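Local coordinates for protein Ifi204 (Mus musculus domesticus, PDB 5YZW) that probably senses DNA in innate immunity, as an interferon-inducible PYHIN-family protein that recognises DNA through its HIN domain, at residues A[5-11]-A[64-70]; A[132-138]-A[148-152]; A[19-25]-A[186-190]. All blocks are in the same frame, centred on the assembly; numbering follows the deposited sequence. Where two conformers were deposited one is given.

Interaction 1 (A[5-11]-A[64-70])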
loop_
_atom_site.group_PDB
_atom_site.type_symbol
_atom_site.label_atom_id
_atom_site.label_comp_id
_atom_site.label_asym_id
_atom_site.label_seq_id
_atom_site.Cartn_x
_atom_site.Cartn_y
_atom_site.Cartn_z
ATOM N N ASP A 5 3.619 15.101 13.150
ATOM C CA ASP A 5 3.400 15.689 11.831
ATOM C C ASP A 5 1.895 15.719 11.567
ATOM O O ASP A 5 1.365 15.067 10.668
ATOM C CB ASP A 5 4.151 14.913 10.754
ATOM C CG ASP A 5 4.119 15.617 9.382
ATOM O OD1 ASP A 5 4.241 16.862 9.332
ATOM O OD2 ASP A 5 3.974 14.935 8.344
ATOM N N HIS A 6 1.202 16.492 12.394
ATOM C CA HIS A 6 -0.247 16.566 12.325
ATOM C C HIS A 6 -0.675 17.677 11.373
ATOM O O HIS A 6 -0.026 18.720 11.283
ATOM C CB HIS A 6 -0.830 16.800 13.717
ATOM C CG HIS A 6 -2.261 17.232 13.703
ATOM N ND1 HIS A 6 -2.647 18.530 13.959
ATOM C CD2 HIS A 6 -3.400 16.540 13.463
ATOM C CE1 HIS A 6 -3.962 18.617 13.875
ATOM N NE2 HIS A 6 -4.443 17.426 13.572
ATOM N N HIS A 7 -1.769 17.442 10.651
ATOM C CA HIS A 7 -2.283 18.413 9.693
ATOM C C HIS A 7 -3.772 18.596 9.909
ATOM O O HIS A 7 -4.515 17.620 10.013
ATOM C CB HIS A 7 -2.004 17.987 8.253
ATOM C CG HIS A 7 -0.549 17.897 7.936
ATOM N ND1 HIS A 7 0.178 18.969 7.457
ATOM C CD2 HIS A 7 0.326 16.870 8.048
ATOM C CE1 HIS A 7 1.435 18.602 7.283
ATOM N NE2 HIS A 7 1.552 17.333 7.637
ATOM N N HIS A 8 -4.202 19.853 9.984
ATOM C CA HIS A 8 -5.615 20.152 10.179
ATOM C C HIS A 8 -6.450 19.725 8.983
ATOM O O HIS A 8 -7.579 19.263 9.150
ATOM C CB HIS A 8 -5.805 21.654 10.426
ATOM C CG HIS A 8 -5.250 22.123 11.733
ATOM N ND1 HIS A 8 -5.681 21.626 12.945
ATOM C CD2 HIS A 8 -4.283 23.026 12.017
ATOM C CE1 HIS A 8 -5.009 22.210 13.920
ATOM N NE2 HIS A 8 -4.150 23.060 13.384
ATOM N N GLY A 9 -5.937 19.903 7.765
ATOM C CA GLY A 9 -6.784 19.715 6.607
ATOM C C GLY A 9 -7.766 20.861 6.524
ATOM O O GLY A 9 -7.574 21.895 7.178
ATOM N N PRO A 10 -8.840 20.713 5.713
ATOM C CA PRO A 10 -9.116 19.484 4.941
ATOM C C PRO A 10 -8.366 19.360 3.603
ATOM O O PRO A 10 -8.136 20.368 2.930
ATOM C CB PRO A 10 -10.621 19.574 4.689
ATOM C CG PRO A 10 -10.898 21.118 4.591
ATOM C CD PRO A 10 -9.848 21.775 5.485
ATOM N N LYS A 11 -7.970 18.133 3.246
ATOM C CA LYS A 11 -7.463 17.823 1.909
ATOM C C LYS A 11 -8.580 17.166 1.109
ATOM O O LYS A 11 -9.178 16.182 1.563
ATOM C CB LYS A 11 -6.247 16.879 1.945
ATOM C CG LYS A 11 -5.512 16.754 0.572
ATOM C CD LYS A 11 -4.388 15.646 0.556
ATOM C CE LYS A 11 -3.341 15.916 1.608
ATOM N NZ LYS A 11 -2.718 17.264 1.421
ATOM N N ALA A 64 -13.138 14.568 1.790
ATOM C CA ALA A 64 -12.350 15.619 2.436
ATOM C C ALA A 64 -11.720 15.017 3.686
ATOM O O ALA A 64 -12.429 14.457 4.527
ATOM C CB ALA A 64 -13.232 16.848 2.772
ATOM N N ILE A 65 -10.394 15.086 3.797
ATOM C CA ILE A 65 -9.673 14.433 4.890
ATOM C C ILE A 65 -9.110 15.504 5.821
ATOM O O ILE A 65 -8.326 16.353 5.386
ATOM C CB ILE A 65 -8.543 13.526 4.371
ATOM C CG1 ILE A 65 -9.080 12.447 3.418
ATOM C CG2 ILE A 65 -7.818 12.884 5.550
ATOM C CD1 ILE A 65 -7.962 11.562 2.797
ATOM N N SER A 66 -9.455 15.430 7.106
ATOM C CA SER A 66 -8.925 16.358 8.101
ATOM C C SER A 66 -8.251 15.610 9.245
ATOM O O SER A 66 -8.364 14.393 9.369
ATOM C CB SER A 66 -10.043 17.263 8.653
ATOM O OG SER A 66 -10.825 17.788 7.602
ATOM N N ASP A 67 -7.605 16.394 10.112
ATOM C CA ASP A 67 -6.838 15.900 11.248
ATOM C C ASP A 67 -6.127 14.594 10.929
ATOM O O ASP A 67 -6.409 13.571 11.565
ATOM C CB ASP A 67 -7.746 15.733 12.468
ATOM C CG ASP A 67 -8.344 17.054 12.931
ATOM O OD1 ASP A 67 -7.576 17.921 13.413
ATOM O OD2 ASP A 67 -9.574 17.234 12.800
ATOM N N TYR A 68 -5.230 14.614 9.953
ATOM C CA TYR A 68 -4.524 13.429 9.506
ATOM C C TYR A 68 -3.051 13.597 9.835
ATOM O O TYR A 68 -2.581 14.698 10.128
ATOM C CB TYR A 68 -4.735 13.198 8.005
ATOM C CG TYR A 68 -4.294 14.346 7.102
ATOM C CD1 TYR A 68 -2.993 14.407 6.609
ATOM C CD2 TYR A 68 -5.179 15.351 6.726
ATOM C CE1 TYR A 68 -2.578 15.436 5.780
ATOM C CE2 TYR A 68 -4.766 16.400 5.876
ATOM C CZ TYR A 68 -3.475 16.428 5.416
ATOM O OH TYR A 68 -3.033 17.434 4.594
ATOM N N PHE A 69 -2.331 12.491 9.806
ATOM C CA PHE A 69 -0.946 12.474 10.234
ATOM C C PHE A 69 -0.074 11.953 9.106
ATOM O O PHE A 69 -0.454 10.998 8.417
ATOM C CB PHE A 69 -0.759 11.598 11.462
ATOM C CG PHE A 69 -1.386 12.152 12.696
ATOM C CD1 PHE A 69 -2.738 11.978 12.939
ATOM C CD2 PHE A 69 -0.617 12.847 13.622
ATOM C CE1 PHE A 69 -3.318 12.497 14.078
ATOM C CE2 PHE A 69 -1.188 13.362 14.766
ATOM C CZ PHE A 69 -2.542 13.189 14.994
ATOM N N GLY A 70 1.075 12.585 8.923
ATOM C CA GLY A 70 2.075 12.114 7.989
ATOM C C GLY A 70 3.122 11.309 8.725
ATOM O O GLY A 70 3.727 11.789 9.683
#

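Interaction 2 (A[132-138]-A[148-152])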
loop_
_atom_site.group_PDB
_atom_site.type_symbol
_atom_site.label_atom_id
_atom_site.label_comp_id
_atom_site.label_asym_id
_atom_site.label_seq_id
_atom_site.Cartn_x
_atom_site.Cartn_y
_atom_site.Cartn_z
ATOM N N ARG A 132 11.216 -21.900 4.679
ATOM C CA ARG A 132 12.187 -22.339 5.637
ATOM C C ARG A 132 12.102 -21.617 6.950
ATOM O O ARG A 132 12.276 -20.429 7.035
ATOM C CB ARG A 132 13.629 -22.354 5.102
ATOM C CG ARG A 132 14.097 -21.177 4.265
ATOM C CD ARG A 132 15.544 -21.340 3.785
ATOM N NE ARG A 132 16.087 -20.105 3.235
ATOM C CZ ARG A 132 16.035 -19.767 1.950
ATOM N NH1 ARG A 132 15.467 -20.575 1.079
ATOM N NH2 ARG A 132 16.543 -18.621 1.524
ATOM N N ASN A 133 11.831 -22.364 7.995
ATOM C CA ASN A 133 11.734 -21.820 9.351
ATOM C C ASN A 133 10.681 -20.718 9.445
ATOM O O ASN A 133 10.956 -19.619 9.922
ATOM C CB ASN A 133 13.094 -21.310 9.839
ATOM C CG ASN A 133 14.165 -22.379 9.787
ATOM O OD1 ASN A 133 14.576 -22.809 8.710
ATOM N ND2 ASN A 133 14.617 -22.823 10.956
ATOM N N LYS A 134 9.454 -21.045 9.021
ATOM C CA LYS A 134 8.261 -20.197 9.130
ATOM C C LYS A 134 8.275 -19.021 8.145
ATOM O O LYS A 134 7.236 -18.398 7.903
ATOM C CB LYS A 134 8.058 -19.689 10.575
ATOM C CG LYS A 134 8.593 -20.601 11.712
ATOM C CD LYS A 134 8.571 -19.923 13.091
ATOM C CE LYS A 134 9.650 -18.845 13.247
ATOM N NZ LYS A 134 10.999 -19.202 12.740
ATOM N N PHE A 135 9.373 -18.742 7.483
ATOM C CA PHE A 135 9.385 -17.665 6.513
ATOM C C PHE A 135 9.055 -18.266 5.211
ATOM O O PHE A 135 9.211 -19.430 5.070
ATOM C CB PHE A 135 10.784 -17.083 6.374
ATOM C CG PHE A 135 11.233 -16.331 7.561
ATOM C CD1 PHE A 135 11.581 -16.981 8.690
ATOM C CD2 PHE A 135 11.270 -14.983 7.548
ATOM C CE1 PHE A 135 11.972 -16.308 9.797
ATOM C CE2 PHE A 135 11.650 -14.296 8.642
ATOM C CZ PHE A 135 12.007 -14.957 9.774
ATOM N N ILE A 136 8.615 -17.470 4.257
ATOM C CA ILE A 136 8.354 -17.913 2.896
ATOM C C ILE A 136 8.915 -16.895 1.912
ATOM O O ILE A 136 8.642 -15.689 2.010
ATOM C CB ILE A 136 6.860 -18.189 2.666
ATOM C CG1 ILE A 136 6.555 -18.294 1.180
ATOM C CG2 ILE A 136 6.024 -17.120 3.304
ATOM C CD1 ILE A 136 5.259 -18.943 0.949
ATOM N N TYR A 137 9.719 -17.386 0.976
ATOM C CA TYR A 137 10.521 -16.573 0.069
ATOM C C TYR A 137 9.950 -16.718 -1.335
ATOM O O TYR A 137 9.931 -17.821 -1.888
ATOM C CB TYR A 137 11.992 -17.013 0.095
ATOM C CG TYR A 137 12.657 -16.936 1.459
ATOM C CD1 TYR A 137 12.485 -17.946 2.403
ATOM C CD2 TYR A 137 13.449 -15.849 1.805
ATOM C CE1 TYR A 137 13.084 -17.872 3.654
ATOM C CE2 TYR A 137 14.052 -15.764 3.053
ATOM C CZ TYR A 137 13.871 -16.780 3.974
ATOM O OH TYR A 137 14.478 -16.701 5.216
ATOM N N TYR A 138 9.482 -15.616 -1.901
ATOM C CA TYR A 138 8.953 -15.590 -3.260
ATOM C C TYR A 138 9.971 -14.916 -4.174
ATOM O O TYR A 138 10.249 -13.722 -4.024
ATOM C CB TYR A 138 7.620 -14.849 -3.324
ATOM C CG TYR A 138 6.466 -15.529 -2.625
ATOM C CD1 TYR A 138 5.776 -16.561 -3.246
ATOM C CD2 TYR A 138 6.021 -15.097 -1.378
ATOM C CE1 TYR A 138 4.705 -17.178 -2.630
ATOM C CE2 TYR A 138 4.942 -15.702 -0.755
ATOM C CZ TYR A 138 4.290 -16.749 -1.391
ATOM O OH TYR A 138 3.216 -17.374 -0.797
ATOM N N GLU A 148 13.730 -11.124 -4.106
ATOM C CA GLU A 148 12.952 -11.979 -3.221
ATOM C C GLU A 148 11.937 -11.141 -2.459
ATOM O O GLU A 148 12.250 -10.042 -2.002
ATOM C CB GLU A 148 13.846 -12.696 -2.202
ATOM C CG GLU A 148 14.647 -13.851 -2.703
ATOM C CD GLU A 148 15.430 -14.500 -1.576
ATOM O OE1 GLU A 148 15.737 -13.794 -0.588
ATOM O OE2 GLU A 148 15.734 -15.708 -1.669
ATOM N N VAL A 149 10.727 -11.663 -2.315
ATOM C CA VAL A 149 9.770 -11.154 -1.346
ATOM C C VAL A 149 9.817 -12.078 -0.140
ATOM O O VAL A 149 9.608 -13.288 -0.269
ATOM C CB VAL A 149 8.354 -11.074 -1.933
ATOM C CG1 VAL A 149 7.375 -10.554 -0.885
ATOM C CG2 VAL A 149 8.340 -10.172 -3.161
ATOM N N VAL A 150 10.129 -11.527 1.025
ATOM C CA VAL A 150 10.229 -12.306 2.252
ATOM C C VAL A 150 8.954 -12.090 3.049
ATOM O O VAL A 150 8.634 -10.959 3.446
ATOM C CB VAL A 150 11.476 -11.923 3.065
ATOM C CG1 VAL A 150 11.593 -12.806 4.302
ATOM C CG2 VAL A 150 12.723 -12.081 2.201
ATOM N N VAL A 151 8.212 -13.166 3.266
ATOM C CA VAL A 151 6.953 -13.119 3.995
ATOM C C VAL A 151 7.095 -13.925 5.275
ATOM O O VAL A 151 7.583 -15.066 5.260
ATOM C CB VAL A 151 5.788 -13.623 3.131
ATOM C CG1 VAL A 151 4.486 -13.596 3.920
ATOM C CG2 VAL A 151 5.656 -12.746 1.889
ATOM N N TYR A 152 6.677 -13.326 6.384
ATOM C CA TYR A 152 6.621 -13.982 7.681
ATOM C C TYR A 152 5.314 -13.612 8.375
ATOM O O TYR A 152 4.819 -12.495 8.224
ATOM C CB TYR A 152 7.801 -13.563 8.552
ATOM C CG TYR A 152 7.837 -14.265 9.876
ATOM C CD1 TYR A 152 8.339 -15.557 9.976
ATOM C CD2 TYR A 152 7.362 -13.650 11.026
ATOM C CE1 TYR A 152 8.373 -16.214 11.182
ATOM C CE2 TYR A 152 7.392 -14.301 12.241
ATOM C CZ TYR A 152 7.899 -15.583 12.312
ATOM O OH TYR A 152 7.936 -16.240 13.516
#

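Interaction 3 (A[19-25]-A[186-190])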
loop_
_atom_site.group_PDB
_atom_site.type_symbol
_atom_site.label_atom_id
_atom_site.label_comp_id
_atom_site.label_asym_id
_atom_site.label_seq_id
_atom_site.Cartn_x
_atom_site.Cartn_y
_atom_site.Cartn_z
ATOM N N THR A 19 -7.688 -1.304 -0.650
ATOM C CA THR A 19 -7.706 -2.721 -0.288
ATOM C C THR A 19 -8.883 -2.988 0.633
ATOM O O THR A 19 -9.389 -2.086 1.302
ATOM C CB THR A 19 -6.445 -3.191 0.457
ATOM O OG1 THR A 19 -6.485 -2.724 1.821
ATOM C CG2 THR A 19 -5.158 -2.770 -0.233
ATOM N N GLU A 20 -9.280 -4.261 0.696
ATOM C CA GLU A 20 -10.202 -4.709 1.721
ATOM C C GLU A 20 -9.577 -4.442 3.089
ATOM O O GLU A 20 -8.353 -4.299 3.206
ATOM C CB GLU A 20 -10.484 -6.209 1.564
ATOM C CG GLU A 20 -9.215 -7.031 1.751
ATOM C CD GLU A 20 -9.420 -8.538 1.586
ATOM O OE1 GLU A 20 -10.576 -9.013 1.644
ATOM O OE2 GLU A 20 -8.408 -9.240 1.385
ATOM N N PRO A 21 -10.382 -4.385 4.141
ATOM C CA PRO A 21 -9.801 -4.276 5.479
ATOM C C PRO A 21 -9.208 -5.612 5.907
ATOM O O PRO A 21 -9.588 -6.682 5.427
ATOM C CB PRO A 21 -10.984 -3.876 6.368
ATOM C CG PRO A 21 -12.203 -4.209 5.575
ATOM C CD PRO A 21 -11.844 -4.188 4.135
ATOM N N PHE A 22 -8.256 -5.534 6.829
ATOM C CA PHE A 22 -7.556 -6.729 7.276
ATOM C C PHE A 22 -7.024 -6.466 8.674
ATOM O O PHE A 22 -6.891 -5.312 9.112
ATOM C CB PHE A 22 -6.429 -7.129 6.306
ATOM C CG PHE A 22 -5.339 -6.091 6.176
ATOM C CD1 PHE A 22 -5.425 -5.085 5.224
ATOM C CD2 PHE A 22 -4.231 -6.127 7.012
ATOM C CE1 PHE A 22 -4.427 -4.127 5.111
ATOM C CE2 PHE A 22 -3.242 -5.181 6.917
ATOM C CZ PHE A 22 -3.325 -4.177 5.957
ATOM N N THR A 23 -6.795 -7.563 9.386
ATOM C CA THR A 23 -6.266 -7.537 10.740
ATOM C C THR A 23 -4.747 -7.466 10.701
ATOM O O THR A 23 -4.091 -8.380 10.194
ATOM C CB THR A 23 -6.736 -8.781 11.496
ATOM O OG1 THR A 23 -8.131 -9.008 11.232
ATOM C CG2 THR A 23 -6.483 -8.661 12.986
ATOM N N TYR A 24 -4.192 -6.383 11.232
ATOM C CA TYR A 24 -2.750 -6.214 11.256
ATOM C C TYR A 24 -2.158 -6.464 12.632
ATOM O O TYR A 24 -0.949 -6.678 12.738
ATOM C CB TYR A 24 -2.366 -4.811 10.771
ATOM C CG TYR A 24 -2.767 -3.683 11.691
ATOM C CD1 TYR A 24 -4.043 -3.113 11.623
ATOM C CD2 TYR A 24 -1.866 -3.168 12.615
ATOM C CE1 TYR A 24 -4.415 -2.075 12.475
ATOM C CE2 TYR A 24 -2.222 -2.126 13.460
ATOM C CZ TYR A 24 -3.496 -1.584 13.383
ATOM O OH TYR A 24 -3.858 -0.566 14.220
ATOM N N ASP A 25 -2.971 -6.448 13.684
ATOM C CA ASP A 25 -2.531 -6.853 15.019
ATOM C C ASP A 25 -3.508 -7.937 15.467
ATOM O O ASP A 25 -4.643 -7.638 15.860
ATOM C CB ASP A 25 -2.478 -5.647 15.962
ATOM C CG ASP A 25 -2.075 -6.012 17.389
ATOM O OD1 ASP A 25 -2.289 -7.166 17.815
ATOM O OD2 ASP A 25 -1.533 -5.130 18.092
ATOM N N ARG A 186 4.592 -4.810 9.634
ATOM C CA ARG A 186 3.355 -4.783 10.415
ATOM C C ARG A 186 2.138 -4.316 9.601
ATOM O O ARG A 186 1.031 -4.847 9.778
ATOM C CB ARG A 186 3.544 -3.887 11.638
ATOM C CG ARG A 186 2.348 -3.882 12.593
ATOM C CD ARG A 186 2.701 -3.140 13.862
ATOM N NE ARG A 186 1.537 -2.773 14.668
ATOM C CZ ARG A 186 0.870 -3.611 15.460
ATOM N NH1 ARG A 186 1.237 -4.882 15.548
ATOM N NH2 ARG A 186 -0.168 -3.176 16.166
ATOM N N HIS A 187 2.303 -3.318 8.728
ATOM C CA HIS A 187 1.162 -2.787 7.973
ATOM C C HIS A 187 1.076 -3.350 6.563
ATOM O O HIS A 187 0.313 -2.825 5.743
ATOM C CB HIS A 187 1.200 -1.257 7.904
ATOM C CG HIS A 187 1.100 -0.589 9.240
ATOM N ND1 HIS A 187 1.594 0.674 9.484
ATOM C CD2 HIS A 187 0.568 -1.018 10.410
ATOM C CE1 HIS A 187 1.383 0.988 10.749
ATOM N NE2 HIS A 187 0.766 -0.024 11.333
ATOM N N SER A 188 1.839 -4.399 6.258
ATOM C CA SER A 188 1.840 -4.933 4.905
ATOM C C SER A 188 0.519 -5.587 4.563
ATOM O O SER A 188 -0.234 -6.073 5.419
ATOM C CB SER A 188 2.962 -5.976 4.684
ATOM O OG SER A 188 4.244 -5.431 4.927
ATOM N N TYR A 189 0.273 -5.644 3.262
ATOM C CA TYR A 189 -0.889 -6.329 2.728
ATOM C C TYR A 189 -0.483 -6.920 1.390
ATOM O O TYR A 189 0.329 -6.345 0.659
ATOM C CB TYR A 189 -2.101 -5.370 2.559
ATOM C CG TYR A 189 -3.256 -6.021 1.821
ATOM C CD1 TYR A 189 -4.186 -6.808 2.498
ATOM C CD2 TYR A 189 -3.404 -5.872 0.450
ATOM C CE1 TYR A 189 -5.242 -7.435 1.814
ATOM C CE2 TYR A 189 -4.447 -6.483 -0.240
ATOM C CZ TYR A 189 -5.361 -7.266 0.438
ATOM O OH TYR A 189 -6.394 -7.864 -0.263
ATOM N N MET A 190 -1.053 -8.071 1.065
ATOM C CA MET A 190 -0.795 -8.649 -0.239
ATOM C C MET A 190 -1.980 -9.513 -0.631
ATOM O O MET A 190 -2.707 -10.021 0.227
ATOM C CB MET A 190 0.497 -9.484 -0.241
ATOM C CG MET A 190 0.519 -10.603 0.794
ATOM S SD MET A 190 2.085 -11.535 0.820
ATOM C CE MET A 190 2.641 -11.253 -0.829
HETATM O O HOH W 1 -8.147 -5.974 -1.400
#

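Interaction 1 (A[5-11]-A[64-70])
This antiparallel pairing is interrupted, and its register shifts by one, between His7 and Lys11, where the chain passes through Gly9 and a cis peptide bond before Pro10. Before the break, His7 N and His7 O exchange hydrogen bonds with Tyr68 O (2.9 Å) and Tyr68 N (3.1 Å). Beyond it, Lys11 N and Lys11 O bond to Ile65 O and Ile65 N, both at 2.8 Å. Asp67, with positive phi, and Tyr68 both face His7, forming a G1 beta bulge; Asp67 N still finds His8 O at 3.0 Å. Gly9 also has positive phi, and a CB there would clash with Ile65 O. His7, Tyr68 and Lys11 share one face: His7 CB makes a CH-pi contact 3.8 Å from the Tyr68 ring centroid, and Lys11 NZ a weak hydrogen bond to Tyr68 OH (3.2 Å). His6 and Phe69 share the other, His6 CB lying 3.6 Å from Phe69 CE2. Separately, His6 NE2 donates to Asp67 OD1 (3.2 Å). Strand 6-7 adds a short edge to the first OB-fold sheet, whereas Lys11, in cation-pi contact with Phe44, opens strand 11-25; strand 62-71 pairs with both, and with strands 74-77 and 83-84.

Interaction 2 (A[132-138]-A[148-152])
Ile136, Tyr138, Val149 and Val151 form the apolar centre of this beta hairpin, part of the second OB fold of the HIN domain. Ile136 CG2 meets Val151 CB at 3.5 Å, and Tyr138 CE2 reaches diagonally to Val151 CG2 at 4.0 Å. The opposite face carries the non-hydrogen-bonded pair Tyr137 and Val150, with Tyr137 CD2 and Val150 CG2 3.9 Å apart. Pairing is regular and antiparallel, and the axes of the short segments 135-138 and 148-151 approach to 4.6 Å. Four hydrogen bonds join them: Ile136 N to Val151 O (2.8 Å), Val151 N to Ile136 O (2.9 Å), Tyr138 N to Val149 O (2.8 Å) and Val149 N to Tyr138 O (2.7 Å). Strands 119-132 and 180-183 flank the hairpin and continue the sheet. Next to the Ile136-Val151 pair, the Phe135 and Tyr152 rings meet obliquely, Phe135 CE1 lying 3.7 Å from Tyr152 CD1. The outer edge is polar. Arg132 NH2 stays 4.4 Å from Glu148 OE2, beyond a salt bridge, and a type I' turn from Arg132 to Phe135 leads in from strand 119-132. There Lys134 NZ hydrogen-bonds Asn133 O at 2.8 Å while Lys134 CE lies 3.1 Å from Tyr152 OH.

Interaction 3 (A[19-25]-A[186-190])
Two OB folds in tandem make up a HIN domain, and here they meet: segment 19-25 belongs to the first and segment 186-190 to the second. No backbone hydrogen bond joins them. The CA atoms of Tyr24 and His187 stand 6.2 Å apart and those of Phe22 and Tyr189 8.1 Å, so the gap is bridged chiefly by side chains, some resting on backbone carbonyls. Tyr189 has the most surface covered. One face of its ring receives Thr19, whose CB lies 4.1 Å from the ring centroid in a CH-pi contact. Phe22 fills the middle, its ring oblique to Tyr189 (Phe22 CD1 to Tyr189 CD1, 3.5 Å) and against a carbonyl (Phe22 CE2 to Ser188 O, 3.5 Å); polar pairs lie at both ends. Arg186 dominates one end. Its NH2 forms a salt bridge with Asp25 OD2 at 3.1 Å, while Asp25 OD1 is taken up by the backbone of Lys27. Tyr24, the third major contributor, places its CD2 over a face of the Arg186 guanidinium, and its own ring receives the edge of His187 in an offset edge-to-face pair, centroids 5.5 Å apart. His187 ND1 is hydrogen-bonded to Lys47, and His187 O to His34, further links to the first fold. At the other end, Tyr189 OH donates to Glu20 OE2 at 2.9 Å and accepts from a water at 2.8 Å, which in turn accepts from Glu20 N at 2.9 Å.

Overall arrangement
The three contacts illustrate how a tandem OB-fold domain uses different chemistry within and between its modules. Interactions 1 and 2 are backbone pairings inside separate folds, on opposite sides of the chain's centre, their centres 36 Å apart. The first is an irregular surface edge; the second is a regular, partly buried hairpin with valines and aromatics at its heart. Interaction 3, its centre about 9 Å from the chain's centre, relies mainly on side chains, with a salt bridge and a bridging water, and no backbone pairing. Its strand 11-25 neighbours strand 62-71 of interaction 1, and its strand 189-192 lies in the same sheet as the hairpin of interaction 2. In addition, Met190 SD packs on Val151 CG2 at 3.9 Å.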